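Local atomic coordinates of L-2,4-diaminobutyric acid acetyltransferase (Geobacillus sp., PDB entry 6SLL), a protein that transfers an acetyl group from acetyl-coenzyme A to L-2,4-diaminobutyric acid, a step in the biosynthesis of the chemical chaperone ectoine. Residues B[21-26]-B[57-62]; B[73-78]-B[88-93]; B[121-126]-B[170-175]; B[142-147]-B[174-179]. One frame throughout, in Å; residues are numbered along the deposited sequence.

Contact 1 of 4, residues B[21-26]-B[57-62]; sequences YRRPEA and FNDTCM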
# COMPACT_ATOMS: atom_id res chain seq x y z
N TYR B 21 -6.09 11.50 19.06
CA TYR B 21 -5.57 11.35 17.68
C TYR B 21 -4.11 11.05 17.72
O TYR B 21 -3.35 11.76 18.47
CB TYR B 21 -5.86 12.63 16.87
CG TYR B 21 -7.37 12.88 16.74
CD1 TYR B 21 -8.10 12.29 15.71
CD2 TYR B 21 -8.03 13.68 17.63
CE1 TYR B 21 -9.45 12.50 15.59
CE2 TYR B 21 -9.40 13.82 17.55
CZ TYR B 21 -10.14 13.26 16.51
OH TYR B 21 -11.47 13.38 16.37
N ARG B 22 -3.62 10.12 16.94
CA ARG B 22 -2.20 9.78 16.96
C ARG B 22 -1.86 9.07 15.61
O ARG B 22 -2.71 8.59 14.92
CB ARG B 22 -1.83 8.81 18.09
CG ARG B 22 -2.51 7.47 18.02
CD ARG B 22 -2.14 6.60 19.17
NE ARG B 22 -2.93 5.32 19.18
CZ ARG B 22 -2.61 4.20 18.51
NH1 ARG B 22 -1.57 4.22 17.67
NH2 ARG B 22 -3.35 3.15 18.57
N ARG B 23 -0.56 8.98 15.33
CA ARG B 23 -0.19 8.15 14.20
C ARG B 23 -0.27 6.67 14.57
O ARG B 23 -0.12 6.27 15.76
CB ARG B 23 1.19 8.55 13.64
CG ARG B 23 2.28 8.00 14.50
CD ARG B 23 3.69 8.42 13.88
NE ARG B 23 3.81 9.92 13.44
CZ ARG B 23 3.91 11.10 14.09
NH1 ARG B 23 3.97 10.93 15.08
NH2 ARG B 23 3.87 12.47 13.90
N PRO B 24 -0.57 5.85 13.60
CA PRO B 24 -0.59 4.40 13.87
C PRO B 24 0.78 3.83 14.04
O PRO B 24 1.78 4.49 13.69
CB PRO B 24 -1.27 3.84 12.62
CG PRO B 24 -0.86 4.76 11.53
CD PRO B 24 -0.87 6.16 12.20
N GLU B 25 0.83 2.60 14.48
CA GLU B 25 2.03 1.79 14.56
C GLU B 25 1.70 0.43 13.91
O GLU B 25 0.53 0.09 13.77
CB GLU B 25 2.51 1.65 16.00
CG GLU B 25 2.61 2.99 16.71
CD GLU B 25 3.80 3.74 16.21
OE1 GLU B 25 4.75 3.12 15.58
OE2 GLU B 25 3.85 4.95 16.41
N ALA B 26 2.76 -0.35 13.66
CA ALA B 26 2.52 -1.68 13.07
C ALA B 26 1.56 -2.52 13.89
O ALA B 26 0.70 -3.23 13.35
CB ALA B 26 3.83 -2.39 12.84
N PHE B 57 4.44 3.77 6.55
CA PHE B 57 3.68 4.91 6.09
C PHE B 57 3.10 5.75 7.21
O PHE B 57 2.29 6.64 7.00
CB PHE B 57 2.61 4.53 5.07
CG PHE B 57 3.14 3.95 3.83
CD1 PHE B 57 3.57 4.80 2.78
CD2 PHE B 57 3.29 2.62 3.64
CE1 PHE B 57 4.06 4.28 1.62
CE2 PHE B 57 3.82 2.09 2.48
CZ PHE B 57 4.20 2.93 1.45
N ASN B 58 3.49 5.45 8.48
CA ASN B 58 2.66 6.00 9.60
C ASN B 58 2.82 7.49 9.74
O ASN B 58 1.95 8.14 10.31
CB ASN B 58 2.89 5.31 10.89
CG ASN B 58 4.25 5.43 11.45
OD1 ASN B 58 5.23 5.80 10.81
ND2 ASN B 58 4.36 5.13 12.70
N ASP B 59 3.87 8.08 9.17
CA ASP B 59 4.06 9.55 9.22
C ASP B 59 2.95 10.29 8.49
O ASP B 59 2.78 11.48 8.76
CB ASP B 59 5.43 9.91 8.64
CG ASP B 59 6.53 9.13 9.34
OD1 ASP B 59 6.80 7.99 8.91
OD2 ASP B 59 7.04 9.60 10.33
N THR B 60 2.26 9.62 7.58
CA THR B 60 1.19 10.20 6.80
C THR B 60 -0.13 9.44 7.01
O THR B 60 -0.96 9.47 6.08
CB THR B 60 1.57 10.29 5.32
OG1 THR B 60 1.86 8.99 4.81
CG2 THR B 60 2.72 11.19 5.08
N CYS B 61 -0.30 8.81 8.17
CA CYS B 61 -1.58 8.17 8.50
C CYS B 61 -2.06 8.68 9.85
O CYS B 61 -1.27 9.28 10.63
CB CYS B 61 -1.42 6.63 8.56
SG CYS B 61 -1.01 5.86 7.00
N MET B 62 -3.29 8.41 10.20
CA MET B 62 -3.92 8.91 11.43
C MET B 62 -4.83 7.84 12.02
O MET B 62 -5.50 7.10 11.26
CB MET B 62 -4.82 10.15 11.06
CG MET B 62 -5.39 10.93 12.10
SD MET B 62 -4.13 11.52 13.38
CE MET B 62 -3.30 12.42 12.13
O HOH W 1 6.55 4.40 14.54
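Arg23 and Met62 bring their CA atoms to 4.7 Å just where strand 20-22 ends, and the backbone then runs past a short 3-10 segment at Asn58 and Asp59. In the conformer described, the amide of Asn58 reaches across: CG sits between the backbone N and the carbonyl carbon (chi1 63°), and ND2 gives a fairly straight bond of 2.8 Å to Pro24 O, which lies in the amide plane. The Pro24 ring supplies the apolar half. Its CG rests 3.6 Å from Cys61 CB and also touches Asn58 CB, while CD lies against the Cys61 carbonyl. An alanine here would probably leave a gap against both CB atoms and set the backbone freer to turn about its N-CA bond. In the acetyltransferase (GNAT) fold this is the edge of the sheet, where the first strand meets the link from helix 47-56 into strand 62-66, and Tyr21 and Met62 both pack on helix 102-112. Arg23 lays its CB 3.4 Å from Asn58 O. The carboxylate of Asp59 stays beyond salt-bridge range of Arg23, well out of the guanidinium plane, and is paired instead with Arg81 of the second subunit. Arg22 points its CB away from residues 57-62, and its guanidinium is salt-bridged to Glu65 and Asp28.

Contact 2 of 4, residues B[73-78]-B[88-93]; sequences FISAFR and VWQVAV. With COA (coenzyme A), chain F; DAB (2,4-diaminobutyric acid), chain G.
Ser75 OG stands between its own backbone N and carbonyl carbon (chi1 51°), a torsion that brings it opposite Gln90, whose N donates to it over 3.0 Å. Trp89 has CG anti to the backbone N (chi1 -177°), the indole being carried to the side of the water and the substrate. Ser75 thus faces two residues at once: its O receives Trp89 N at 2.8 Å and its OG takes the N-H of Gln90, while its own N donates to Gln90 O. Further along, Phe73 and Ala92 exchange two backbone bonds. On one side of the sheet Ile74 CG2 meets Val88 CG1 at 3.8 Å and Ile74 CG1 lies beside Val91 CG1, and Ile74 packs on Met106 and Leu110 of helix 102-112. The other side carries the polar work. A water over the centre of the Trp89 ring links Ser75 OG with Gln90 OE1, which also has Tyr50. Gln90 NE2 donates to OXT of the bound diaminobutyrate at 3.0 Å in a nearly straight bond, and Trp89 NE1 adds a weak one to the other carboxylate oxygen. A leucine in place of Gln90 would probably leave that OXT without its amide donor and the water without one of its mates. Trp89 O accepts the substrate's ND at 2.9 Å, and Val93 N holds coenzyme A O9P at 3.0 Å. Trp89 and Gln90, set against Ser75, make a beta bulge, classic in its backbone angles though Gln90 N bonds the Ser75 hydroxyl, not its carbonyl; a bulge is familiar on this strand in GNAT enzymes and probably helps shape the acetyl-transfer site.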
# COMPACT_ATOMS: atom_id res chain seq x y z
N PHE B 73 -9.68 5.88 11.28
CA PHE B 73 -8.36 5.66 10.60
C PHE B 73 -8.40 6.43 9.30
O PHE B 73 -9.40 6.44 8.57
CB PHE B 73 -8.15 4.17 10.34
CG PHE B 73 -6.89 3.83 9.59
CD1 PHE B 73 -5.68 3.89 10.21
CD2 PHE B 73 -6.94 3.35 8.31
CE1 PHE B 73 -4.52 3.51 9.57
CE2 PHE B 73 -5.82 2.95 7.62
CZ PHE B 73 -4.60 3.04 8.26
N ILE B 74 -7.23 7.00 8.98
CA ILE B 74 -6.92 7.48 7.60
C ILE B 74 -5.62 6.93 7.20
O ILE B 74 -4.58 7.13 7.89
CB ILE B 74 -6.92 9.04 7.49
CG1 ILE B 74 -8.15 9.61 7.88
CG2 ILE B 74 -6.54 9.41 6.04
CD1 ILE B 74 -8.25 11.09 7.66
N SER B 75 -5.56 6.31 6.00
CA SER B 75 -4.31 5.97 5.37
C SER B 75 -4.03 6.95 4.21
O SER B 75 -4.93 7.30 3.43
CB SER B 75 -4.33 4.58 4.83
OG SER B 75 -5.46 4.33 4.02
N ALA B 76 -2.76 7.36 4.10
CA ALA B 76 -2.36 8.21 3.00
C ALA B 76 -0.91 8.01 2.79
O ALA B 76 -0.15 7.51 3.63
CB ALA B 76 -2.65 9.68 3.34
N PHE B 77 -0.41 8.50 1.63
CA PHE B 77 1.02 8.47 1.27
C PHE B 77 1.32 9.56 0.30
O PHE B 77 0.43 9.96 -0.49
CB PHE B 77 1.49 7.09 0.76
CG PHE B 77 0.72 6.62 -0.44
CD1 PHE B 77 0.98 7.07 -1.73
CD2 PHE B 77 -0.32 5.74 -0.30
CE1 PHE B 77 0.21 6.66 -2.82
CE2 PHE B 77 -1.06 5.31 -1.40
CZ PHE B 77 -0.81 5.75 -2.66
N ARG B 78 2.52 10.11 0.33
CA ARG B 78 2.92 11.04 -0.71
C ARG B 78 3.25 10.28 -1.98
O ARG B 78 3.90 9.25 -1.96
CB ARG B 78 4.10 11.90 -0.26
CG ARG B 78 3.75 12.69 0.94
CD ARG B 78 4.39 13.75 1.35
NE ARG B 78 4.59 14.89 0.43
CZ ARG B 78 4.96 16.04 0.86
NH1 ARG B 78 5.17 16.26 2.13
NH2 ARG B 78 5.23 17.01 -0.02
N VAL B 88 -4.90 10.13 -0.45
CA VAL B 88 -5.64 9.64 0.68
C VAL B 88 -6.35 8.38 0.25
O VAL B 88 -7.19 8.41 -0.71
CB VAL B 88 -6.59 10.65 1.29
CG1 VAL B 88 -7.41 10.04 2.38
CG2 VAL B 88 -5.83 11.87 1.76
N TRP B 89 -6.02 7.23 0.84
CA TRP B 89 -6.44 5.92 0.44
C TRP B 89 -7.73 5.54 1.09
O TRP B 89 -8.77 5.42 0.39
CB TRP B 89 -5.30 4.93 0.67
CG TRP B 89 -5.54 3.53 0.23
CD1 TRP B 89 -6.66 2.96 -0.35
CD2 TRP B 89 -4.57 2.47 0.35
NE1 TRP B 89 -6.40 1.64 -0.55
CE2 TRP B 89 -5.16 1.30 -0.12
CE3 TRP B 89 -3.29 2.43 0.84
CZ2 TRP B 89 -4.49 0.10 -0.17
CZ3 TRP B 89 -2.59 1.22 0.77
CH2 TRP B 89 -3.21 0.08 0.29
N GLN B 90 -7.78 5.33 2.41
CA GLN B 90 -9.03 4.94 3.10
C GLN B 90 -9.26 5.87 4.28
O GLN B 90 -8.32 6.14 5.05
CB GLN B 90 -8.98 3.47 3.56
CG GLN B 90 -8.92 2.51 2.39
CD GLN B 90 -8.95 1.06 2.78
OE1 GLN B 90 -8.14 0.60 3.58
NE2 GLN B 90 -9.89 0.33 2.23
N VAL B 91 -10.50 6.29 4.44
CA VAL B 91 -10.97 7.00 5.62
C VAL B 91 -12.10 6.22 6.22
O VAL B 91 -13.10 5.99 5.49
CB VAL B 91 -11.37 8.45 5.30
CG1 VAL B 91 -11.79 9.18 6.53
CG2 VAL B 91 -10.39 9.21 4.46
N ALA B 92 -12.03 5.88 7.47
CA ALA B 92 -13.10 5.10 8.13
C ALA B 92 -13.35 5.65 9.53
O ALA B 92 -12.38 5.90 10.25
CB ALA B 92 -12.66 3.63 8.27
N VAL B 93 -14.63 5.74 9.89
CA VAL B 93 -14.99 6.00 11.29
C VAL B 93 -16.02 4.92 11.64
O VAL B 93 -16.96 4.61 10.88
CB VAL B 93 -15.54 7.42 11.45
CG1 VAL B 93 -16.18 7.65 12.81
CG2 VAL B 93 -14.44 8.46 11.19
N1A COA F . -25.36 12.61 6.72
C2A COA F . -25.10 13.88 6.36
N3A COA F . -23.93 14.53 6.40
C4A COA F . -22.93 13.76 6.91
C5A COA F . -23.08 12.43 7.28
C6A COA F . -24.35 11.82 7.18
N6A COA F . -24.63 10.60 7.53
N7A COA F . -21.88 11.99 7.81
C8A COA F . -21.02 12.99 7.67
N9A COA F . -21.63 14.06 7.10
C1B COA F . -21.02 15.27 6.77
C2B COA F . -20.83 16.19 7.98
O2B COA F . -21.97 16.95 8.21
C3B COA F . -19.55 16.89 7.56
O3B COA F . -19.92 17.84 6.48
P3B COA F . -20.04 19.44 6.77
O7A COA F . -18.54 19.76 6.95
O8A COA F . -20.81 19.98 5.56
O9A COA F . -20.43 19.68 8.31
C4B COA F . -18.78 15.81 6.86
O4B COA F . -19.72 14.94 6.27
C5B COA F . -17.75 15.20 7.81
O5B COA F . -18.42 14.72 9.00
P1A COA F . -17.66 13.90 10.14
O1A COA F . -18.56 13.86 11.32
O2A COA F . -16.27 14.38 10.31
O3A COA F . -17.65 12.45 9.44
P2A COA F . -17.56 11.03 10.20
O4A COA F . -16.60 11.10 11.32
O5A COA F . -18.95 10.57 10.51
O6A COA F . -16.92 10.14 9.10
CBP COA F . -16.94 8.86 7.06
CCP COA F . -17.28 10.18 7.70
CDP COA F . -17.11 9.02 5.52
CEP COA F . -15.54 8.49 7.37
CAP COA F . -17.95 7.81 7.64
OAP COA F . -19.28 8.16 7.18
C9P COA F . -17.69 6.39 7.29
O9P COA F . -16.70 5.74 7.68
N8P COA F . -18.66 5.85 6.50
C7P COA F . -18.75 4.56 6.02
C6P COA F . -20.29 4.10 5.86
C5P COA F . -20.94 4.63 4.63
O5P COA F . -20.84 5.89 4.38
N4P COA F . -21.64 3.91 3.95
C3P COA F . -22.38 4.38 2.71
C2P COA F . -23.01 2.97 1.96
S1P COA F . -24.41 2.50 2.93
N DAB G . -12.84 1.85 -2.25
CA DAB G . -11.38 2.16 -2.15
C DAB G . -10.86 1.49 -0.89
O DAB G . -9.64 1.41 -0.80
CB DAB G . -11.11 3.67 -2.15
CG DAB G . -11.57 4.40 -0.92
ND DAB G . -11.23 5.85 -1.06
OXT DAB G . -11.64 1.11 -0.03
O HOH W 2 -5.61 1.69 3.45

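Contact 3 of 4, residues B[121-126]-B[170-175]; sequences FIETTV and LFVIGP
Ile122 and Ile173 satisfy each other's backbones through a pair of bonds, with Ile173 N to Ile122 O the straighter at 2.8 Å. Two residues on, Thr124 and Phe171 repeat the exchange: Phe171 N reaches Thr124 O at 2.8 Å, and the return bond from Thr124 N to Phe171 O is longer, 3.1 Å. Several of these carbonyls also take a CA-H contact, as Ile173 O does from Phe121 CA at 3.2 Å. At Glu123 and Val172, a non-hydrogen-bonded pair, the backbone of Glu123 is turned instead to strand 85-93. The polar side chains find partners beyond the two segments. Thr124 OG1 bonds to Val88 O, and Thr125 OG1 has both Glu168, at the start of strand 168-173, and Tyr48 of the second subunit. The carboxylate of Glu123 bonds to Tyr56 of the second subunit. Thr125 O accepts ND of the bound diaminobutyrate. Apolar contacts fill the remainder: Val126 CB meets Phe171 CE1 at 3.7 Å, the two side chains at about a right angle. Phe121, with CG anti to its carbonyl carbon (chi1 -65°), sends its ring alongside Pro175, whose CA lies over one face 4.1 Å from the ring centroid, a CH-pi contact. The ring passes so near Gly174 that a CB there would collide with Phe121 CD1. The antiparallel pairing of strand 121-125 with the last strand, 168-173, which is inserted between it and strand 148-154, belongs to the C-terminal part of the GNAT sheet.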
# COMPACT_ATOMS: atom_id res chain seq x y z
N PHE B 121 -1.49 19.28 -3.15
CA PHE B 121 -2.72 18.66 -3.58
C PHE B 121 -3.06 17.43 -2.76
O PHE B 121 -2.09 16.71 -2.44
CB PHE B 121 -2.66 18.24 -5.08
CG PHE B 121 -2.53 19.41 -6.03
CD1 PHE B 121 -3.64 19.97 -6.56
CD2 PHE B 121 -1.31 19.82 -6.42
CE1 PHE B 121 -3.58 21.06 -7.42
CE2 PHE B 121 -1.18 20.89 -7.35
CZ PHE B 121 -2.37 21.51 -7.78
N ILE B 122 -4.33 17.17 -2.54
CA ILE B 122 -4.79 15.86 -2.14
C ILE B 122 -5.42 15.21 -3.35
O ILE B 122 -6.24 15.85 -4.06
CB ILE B 122 -5.78 15.95 -1.00
CG1 ILE B 122 -5.09 16.35 0.31
CG2 ILE B 122 -6.56 14.68 -0.87
CD1 ILE B 122 -6.08 16.68 1.43
N GLU B 123 -5.17 13.91 -3.54
CA GLU B 123 -5.90 13.02 -4.43
C GLU B 123 -6.62 11.97 -3.66
O GLU B 123 -5.93 11.43 -2.73
CB GLU B 123 -4.93 12.38 -5.52
CG GLU B 123 -4.55 13.34 -6.63
CD GLU B 123 -3.66 12.82 -7.65
OE1 GLU B 123 -3.16 13.64 -8.48
OE2 GLU B 123 -3.35 11.58 -7.73
N THR B 124 -7.82 11.58 -4.03
CA THR B 124 -8.54 10.48 -3.37
C THR B 124 -9.61 10.04 -4.35
O THR B 124 -10.02 10.85 -5.16
CB THR B 124 -9.09 10.92 -2.02
OG1 THR B 124 -9.46 9.80 -1.26
CG2 THR B 124 -10.25 11.87 -2.14
N THR B 125 -10.06 8.82 -4.22
CA THR B 125 -11.23 8.46 -5.04
C THR B 125 -12.43 8.24 -4.14
O THR B 125 -12.31 7.76 -3.00
CB THR B 125 -10.95 7.20 -5.89
OG1 THR B 125 -10.87 6.01 -5.09
CG2 THR B 125 -9.78 7.34 -6.77
N VAL B 126 -13.63 8.62 -4.66
CA VAL B 126 -14.81 8.54 -3.82
C VAL B 126 -15.99 8.02 -4.70
O VAL B 126 -16.44 8.77 -5.58
CB VAL B 126 -15.19 9.87 -3.19
CG1 VAL B 126 -16.34 9.60 -2.20
CG2 VAL B 126 -14.06 10.53 -2.48
N LEU B 170 -11.70 10.17 -9.43
CA LEU B 170 -10.58 10.85 -8.75
C LEU B 170 -10.88 12.28 -8.44
O LEU B 170 -11.18 13.08 -9.33
CB LEU B 170 -9.30 10.76 -9.64
CG LEU B 170 -8.07 11.32 -9.06
CD1 LEU B 170 -7.57 10.51 -7.87
CD2 LEU B 170 -6.99 11.45 -10.14
N PHE B 171 -10.82 12.62 -7.15
CA PHE B 171 -10.95 13.99 -6.69
C PHE B 171 -9.57 14.49 -6.53
O PHE B 171 -8.69 13.89 -5.91
CB PHE B 171 -11.69 14.00 -5.32
CG PHE B 171 -13.18 13.76 -5.41
CD1 PHE B 171 -13.69 12.54 -5.87
CD2 PHE B 171 -14.05 14.75 -5.07
CE1 PHE B 171 -15.05 12.30 -6.00
CE2 PHE B 171 -15.43 14.47 -5.14
CZ PHE B 171 -15.90 13.33 -5.78
N VAL B 172 -9.32 15.69 -7.04
CA VAL B 172 -8.05 16.44 -6.92
C VAL B 172 -8.37 17.74 -6.18
O VAL B 172 -9.12 18.59 -6.76
CB VAL B 172 -7.35 16.72 -8.24
CG1 VAL B 172 -6.04 17.50 -8.04
CG2 VAL B 172 -7.06 15.40 -8.95
N ILE B 173 -7.84 17.94 -5.00
CA ILE B 173 -8.12 19.12 -4.19
C ILE B 173 -6.88 19.93 -4.06
O ILE B 173 -5.83 19.43 -3.68
CB ILE B 173 -8.60 18.73 -2.83
CG1 ILE B 173 -9.93 17.90 -2.89
CG2 ILE B 173 -8.82 19.93 -1.92
CD1 ILE B 173 -10.23 17.14 -1.66
N GLY B 174 -6.94 21.18 -4.46
CA GLY B 174 -5.80 22.05 -4.49
C GLY B 174 -5.82 22.97 -5.64
O GLY B 174 -6.70 22.93 -6.48
N PRO B 175 -4.77 23.86 -5.74
CA PRO B 175 -3.56 23.86 -4.89
C PRO B 175 -3.80 24.52 -3.58
O PRO B 175 -4.50 25.49 -3.41
CB PRO B 175 -2.59 24.68 -5.68
CG PRO B 175 -3.48 25.62 -6.53
CD PRO B 175 -4.66 24.81 -6.86

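Contact 4 of 4, residues B[142-147]-B[174-179]; sequences EEKSIP and GPFFND
Ile146 sets its side chain at about a right angle to that of Phe176, just beyond a Schellman motif that ends helix 131-144. In that motif Ser145 takes a positive phi of 57°, and its N bonds back to Glu142 O at 3.0 Å, which turns the chain out of the helix and toward residues 174-179. Ile146 was modelled in two conformers. In the one described, CG1 is anti to the carbonyl carbon (chi1 -59°), which puts it on the Phe176 side, while CG2 is anti to the backbone N and meets the backbone of Gly174. CG1 approaches Phe176 CD1 at 4.1 Å, at a slant to the ring, and CD1 beyond it lies 3.5 Å from Pro175 O. Lys144 reaches the same ring carbon from the helix: its chain, bent at chi3, brings CE to 3.9 Å from Phe176 CD1, the aliphatic part doing the touching. The ring of Phe176 also packs on Ile122 of strand 121-125 and thus touches both the helix end and the sheet, at the surface of the protein. Just before Lys144, Glu143 touches coenzyme A and is salt-bridged to Lys104. Farther along the C-terminal segment, Asp179 is salt-bridged to Arg120. The ring of Pro147 leans on the carbonyl of Gly174, with CB 3.6 Å from Gly174 O. Its own carbonyl oxygen completes the join, Gly174 N donating to Pro147 O at 2.9 Å in a nearly straight bond of 168°.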
# COMPACT_ATOMS: atom_id res chain seq x y z
N GLU B 142 -14.01 23.42 0.59
CA GLU B 142 -14.82 24.63 0.81
C GLU B 142 -14.30 25.45 1.93
O GLU B 142 -14.20 26.73 1.84
CB GLU B 142 -16.23 24.25 1.05
CG GLU B 142 -16.92 23.63 -0.20
CD GLU B 142 -18.25 22.97 0.11
OE1 GLU B 142 -18.66 22.15 -0.69
OE2 GLU B 142 -18.92 23.29 1.13
N GLU B 143 -14.02 24.84 3.08
CA GLU B 143 -13.70 25.58 4.27
C GLU B 143 -12.36 26.19 4.11
O GLU B 143 -12.15 27.25 4.68
CB GLU B 143 -13.63 24.65 5.47
CG GLU B 143 -15.01 24.10 5.84
CD GLU B 143 -15.02 23.45 7.25
OE1 GLU B 143 -15.50 22.31 7.34
OE2 GLU B 143 -14.44 24.14 8.18
N LYS B 144 -11.45 25.64 3.29
CA LYS B 144 -10.16 26.22 3.10
C LYS B 144 -10.18 27.19 1.92
O LYS B 144 -9.08 27.81 1.62
CB LYS B 144 -9.13 25.15 2.93
CG LYS B 144 -8.96 24.49 4.31
CD LYS B 144 -7.98 23.48 4.29
CE LYS B 144 -6.53 23.81 4.05
NZ LYS B 144 -5.78 24.35 5.34
N SER B 145 -11.33 27.30 1.22
CA SER B 145 -11.45 28.07 -0.01
C SER B 145 -10.46 27.63 -1.13
O SER B 145 -9.75 28.47 -1.71
CB SER B 145 -11.32 29.57 0.32
OG SER B 145 -12.28 30.02 1.24
N ILE B 146 -10.36 26.35 -1.35
CA ILE B 146 -9.47 25.71 -2.30
C ILE B 146 -10.30 24.98 -3.37
O ILE B 146 -11.32 24.36 -2.99
CB ILE B 146 -8.52 24.72 -1.44
CG1 ILE B 146 -7.70 25.48 -0.38
CG2 ILE B 146 -7.79 23.85 -2.44
CD1 ILE B 146 -6.77 26.54 -0.94
N PRO B 147 -9.83 25.00 -4.64
CA PRO B 147 -10.54 24.24 -5.68
C PRO B 147 -10.56 22.72 -5.51
O PRO B 147 -9.62 22.17 -4.95
CB PRO B 147 -9.84 24.63 -7.02
CG PRO B 147 -9.06 25.81 -6.63
CD PRO B 147 -8.74 25.79 -5.17
N GLY B 174 -6.94 21.18 -4.46
CA GLY B 174 -5.80 22.05 -4.49
C GLY B 174 -5.82 22.97 -5.64
O GLY B 174 -6.70 22.93 -6.48
N PRO B 175 -4.77 23.86 -5.74
CA PRO B 175 -3.56 23.86 -4.89
C PRO B 175 -3.80 24.52 -3.58
O PRO B 175 -4.50 25.49 -3.41
CB PRO B 175 -2.59 24.68 -5.68
CG PRO B 175 -3.48 25.62 -6.53
CD PRO B 175 -4.66 24.81 -6.86
N PHE B 176 -3.13 23.96 -2.53
CA PHE B 176 -3.25 24.51 -1.17
C PHE B 176 -2.49 25.80 -1.02
O PHE B 176 -2.74 26.58 -0.10
CB PHE B 176 -2.81 23.53 -0.08
CG PHE B 176 -3.74 22.42 0.04
CD1 PHE B 176 -4.92 22.59 0.66
CD2 PHE B 176 -3.40 21.17 -0.29
CE1 PHE B 176 -5.82 21.55 0.79
CE2 PHE B 176 -4.24 20.15 -0.09
CZ PHE B 176 -5.48 20.26 0.33
N PHE B 177 -1.50 26.06 -1.88
CA PHE B 177 -0.70 27.24 -1.78
C PHE B 177 -0.16 27.58 -3.14
O PHE B 177 -0.09 26.75 -4.05
CB PHE B 177 0.42 27.18 -0.75
CG PHE B 177 1.42 26.11 -0.93
CD1 PHE B 177 1.22 24.80 -0.48
CD2 PHE B 177 2.60 26.29 -1.54
CE1 PHE B 177 2.12 23.75 -0.68
CE2 PHE B 177 3.53 25.25 -1.80
CZ PHE B 177 3.27 24.02 -1.33
N ASN B 178 0.24 28.82 -3.33
CA ASN B 178 0.74 29.37 -4.63
C ASN B 178 2.11 28.86 -4.95
O ASN B 178 2.88 28.46 -4.11
CB ASN B 178 0.77 30.89 -4.55
CG ASN B 178 -0.62 31.46 -4.71
OD1 ASN B 178 -1.05 31.82 -5.83
ND2 ASN B 178 -1.27 31.74 -3.58
N ASP B 179 2.41 28.85 -6.26
CA ASP B 179 3.78 28.73 -6.77
C ASP B 179 4.61 29.93 -6.44
O ASP B 179 4.26 31.06 -6.64
CB ASP B 179 3.63 28.55 -8.29
CG ASP B 179 3.10 27.02 -8.55
OD1 ASP B 179 3.81 26.02 -8.11
OD2 ASP B 179 2.03 26.84 -9.14

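Overall arrangement
Contacts 1, 2 and 3 follow one another across a single sheet. Contact 1 passes to contact 2 through Met62 O and Ile74 N, 2.9 Å apart, probably hydrogen-bonded. Contact 2 passes to contact 3 where Val88 N lies 2.8 Å from Glu123 O, again a probable bond. Contact 4 shares Gly174 and Pro175 with contact 3 and fastens the end of helix 131-144 beside it, its centre about 24 Å from that of contact 1. The substrate lies where contacts 2 and 3 come together: Trp89 O of one strand and Thr125 O of the next both accept its ND. Contacts 1, 2 and 3 all touch the second subunit.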